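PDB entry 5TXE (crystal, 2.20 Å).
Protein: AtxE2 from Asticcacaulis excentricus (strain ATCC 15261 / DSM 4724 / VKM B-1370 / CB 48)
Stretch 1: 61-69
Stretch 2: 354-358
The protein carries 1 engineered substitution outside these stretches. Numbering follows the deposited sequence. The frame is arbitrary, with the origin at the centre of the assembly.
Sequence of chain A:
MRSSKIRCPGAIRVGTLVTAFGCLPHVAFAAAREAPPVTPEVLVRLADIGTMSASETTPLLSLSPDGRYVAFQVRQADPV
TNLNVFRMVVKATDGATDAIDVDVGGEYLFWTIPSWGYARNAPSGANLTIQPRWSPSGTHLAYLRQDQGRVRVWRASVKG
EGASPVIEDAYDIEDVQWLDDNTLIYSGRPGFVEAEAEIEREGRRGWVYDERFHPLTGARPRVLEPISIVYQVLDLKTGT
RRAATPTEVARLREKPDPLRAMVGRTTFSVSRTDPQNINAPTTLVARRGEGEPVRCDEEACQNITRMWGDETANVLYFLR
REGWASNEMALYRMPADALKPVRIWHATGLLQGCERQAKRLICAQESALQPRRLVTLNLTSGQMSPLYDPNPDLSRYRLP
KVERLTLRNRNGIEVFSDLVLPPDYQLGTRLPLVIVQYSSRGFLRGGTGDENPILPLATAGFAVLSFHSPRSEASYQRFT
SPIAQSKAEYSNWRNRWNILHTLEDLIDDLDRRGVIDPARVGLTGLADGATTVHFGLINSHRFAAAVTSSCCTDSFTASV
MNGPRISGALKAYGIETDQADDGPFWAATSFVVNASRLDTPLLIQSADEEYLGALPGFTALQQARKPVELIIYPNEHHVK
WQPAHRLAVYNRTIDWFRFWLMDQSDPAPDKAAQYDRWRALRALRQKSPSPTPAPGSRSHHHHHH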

# COMPACT_ATOMS: atom_id res chain seq x y z
N LEU A 61 -11.20 -11.28 -1.99
CA LEU A 61 -11.83 -12.51 -2.45
C LEU A 61 -13.21 -12.64 -1.87
O LEU A 61 -13.51 -11.98 -0.87
CB LEU A 61 -10.97 -13.71 -2.11
CG LEU A 61 -10.75 -14.02 -0.64
CD1 LEU A 61 -11.89 -14.84 -0.06
CD2 LEU A 61 -9.47 -14.81 -0.51
N SER A 62 -14.04 -13.46 -2.52
CA SER A 62 -15.35 -13.72 -2.04
C SER A 62 -15.72 -15.18 -2.21
O SER A 62 -15.55 -15.75 -3.28
CB SER A 62 -16.27 -12.89 -2.88
OG SER A 62 -17.61 -12.99 -2.42
N LEU A 63 -16.21 -15.80 -1.16
CA LEU A 63 -16.66 -17.22 -1.24
C LEU A 63 -18.07 -17.28 -1.71
O LEU A 63 -18.89 -16.44 -1.35
CB LEU A 63 -16.62 -17.89 0.10
CG LEU A 63 -15.23 -18.05 0.66
CD1 LEU A 63 -15.29 -18.67 2.04
CD2 LEU A 63 -14.40 -18.94 -0.23
N SER A 64 -18.36 -18.29 -2.51
CA SER A 64 -19.75 -18.52 -2.89
C SER A 64 -20.64 -18.78 -1.63
O SER A 64 -20.12 -19.19 -0.58
CB SER A 64 -19.83 -19.70 -3.87
OG SER A 64 -19.41 -20.92 -3.27
N PRO A 65 -21.95 -18.52 -1.72
CA PRO A 65 -22.91 -18.84 -0.64
C PRO A 65 -22.76 -20.24 -0.07
O PRO A 65 -22.67 -20.36 1.14
CB PRO A 65 -24.26 -18.66 -1.32
CG PRO A 65 -23.94 -17.52 -2.24
CD PRO A 65 -22.67 -17.98 -2.88
N ASP A 66 -22.58 -21.27 -0.89
CA ASP A 66 -22.36 -22.63 -0.34
C ASP A 66 -20.93 -22.90 0.08
O ASP A 66 -20.60 -24.02 0.51
CB ASP A 66 -22.84 -23.72 -1.32
CG ASP A 66 -21.99 -23.82 -2.61
OD1 ASP A 66 -20.97 -23.10 -2.77
OD2 ASP A 66 -22.37 -24.63 -3.49
N GLY A 67 -20.04 -21.92 -0.09
CA GLY A 67 -18.63 -22.12 0.30
C GLY A 67 -17.73 -22.94 -0.62
O GLY A 67 -16.55 -23.13 -0.32
N ARG A 68 -18.26 -23.44 -1.72
CA ARG A 68 -17.49 -24.36 -2.55
C ARG A 68 -16.58 -23.69 -3.58
O ARG A 68 -15.72 -24.35 -4.14
CB ARG A 68 -18.42 -25.41 -3.20
CG ARG A 68 -18.87 -26.47 -2.15
CD ARG A 68 -19.73 -27.66 -2.63
NE ARG A 68 -20.62 -27.19 -3.70
CZ ARG A 68 -20.69 -27.70 -4.93
NH1 ARG A 68 -19.98 -28.78 -5.27
NH2 ARG A 68 -21.50 -27.14 -5.83
N TYR A 69 -16.79 -22.40 -3.84
CA TYR A 69 -15.99 -21.66 -4.82
C TYR A 69 -15.48 -20.35 -4.24
O TYR A 69 -16.09 -19.77 -3.34
CB TYR A 69 -16.81 -21.41 -6.11
CG TYR A 69 -17.14 -22.70 -6.80
CD1 TYR A 69 -16.23 -23.29 -7.67
CD2 TYR A 69 -18.36 -23.37 -6.53
CE1 TYR A 69 -16.53 -24.50 -8.28
CE2 TYR A 69 -18.65 -24.59 -7.14
CZ TYR A 69 -17.72 -25.16 -8.00
OH TYR A 69 -18.00 -26.36 -8.62
N CYS A 354 -9.15 -13.10 4.35
CA CYS A 354 -9.60 -14.43 4.72
C CYS A 354 -11.10 -14.49 4.96
O CYS A 354 -11.69 -13.61 5.58
CB CYS A 354 -8.93 -14.88 5.99
SG CYS A 354 -7.12 -15.07 6.01
N GLU A 355 -11.71 -15.56 4.49
CA GLU A 355 -13.12 -15.86 4.75
C GLU A 355 -13.28 -17.36 5.11
O GLU A 355 -12.49 -18.24 4.63
CB GLU A 355 -13.97 -15.54 3.53
CG GLU A 355 -14.13 -14.04 3.27
CD GLU A 355 -15.20 -13.73 2.20
OE1 GLU A 355 -15.71 -14.66 1.54
OE2 GLU A 355 -15.52 -12.54 2.00
N ARG A 356 -14.26 -17.66 5.97
CA ARG A 356 -14.39 -19.05 6.49
C ARG A 356 -15.41 -19.86 5.73
O ARG A 356 -16.48 -19.38 5.41
CB ARG A 356 -14.76 -19.00 7.97
CG ARG A 356 -14.75 -20.35 8.70
CD ARG A 356 -15.07 -20.21 10.19
NE ARG A 356 -16.39 -19.64 10.42
CZ ARG A 356 -17.52 -20.31 10.26
NH1 ARG A 356 -17.52 -21.62 9.97
NH2 ARG A 356 -18.66 -19.68 10.43
N GLN A 357 -15.02 -21.09 5.41
CA GLN A 357 -15.93 -22.16 4.97
C GLN A 357 -15.76 -23.35 5.94
O GLN A 357 -14.73 -24.05 5.91
CB GLN A 357 -15.57 -22.66 3.56
CG GLN A 357 -16.26 -23.98 3.14
CD GLN A 357 -15.30 -24.95 2.47
OE1 GLN A 357 -14.31 -25.38 3.07
NE2 GLN A 357 -15.59 -25.32 1.23
N ALA A 358 -16.81 -23.61 6.71
CA ALA A 358 -16.81 -24.65 7.74
C ALA A 358 -15.57 -24.55 8.63
O ALA A 358 -15.42 -23.54 9.33
CB ALA A 358 -16.92 -26.03 7.09
O HOH W 1 -18.18 -14.42 0.79

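The strand that ends at Leu63 and strand 354-357 run nearly parallel, 11° apart, but their axes approach no closer than 7.5 Å, so side chains rather than a shared backbone ladder must bridge the gap. The contact buries 323 Å², most on Glu355, Leu63 and Gln357. Leu61 opens the contact: its CB points sideways, yet the p,p rotamer brings CD1 to 4.1 Å from CG of Glu355, apolar branch against the aliphatic part of an acid. Ser62 turns away and contributes little. At Leu63 the backbone does the polar work, its N donating to OE1 of Glu355 at 3.0 Å. A water ties the same pair together, donating to Leu63 O at 3.0 Å and to Glu355 OE1 at 2.6 Å. The Leu63 side chain points toward stretch 2 and packs CD1 3.6 Å from Arg356 O.

A type I turn runs from Ser64 to Gly67. Asp66 faces away and braces it, OD1 accepting from Ser64 OG at 2.7 Å and from Arg68 N at 2.9 Å. Gly67 suits its place twice over: its phi is positive, and an ideal CB would sit only 3.0 Å from Gln357 CG. Its carbonyl O accepts a weak hydrogen bond from Gln357 NE2 at 2.8 Å. Arg68 points away, its NE bridging to Asp66 OD2 at 3.1 Å.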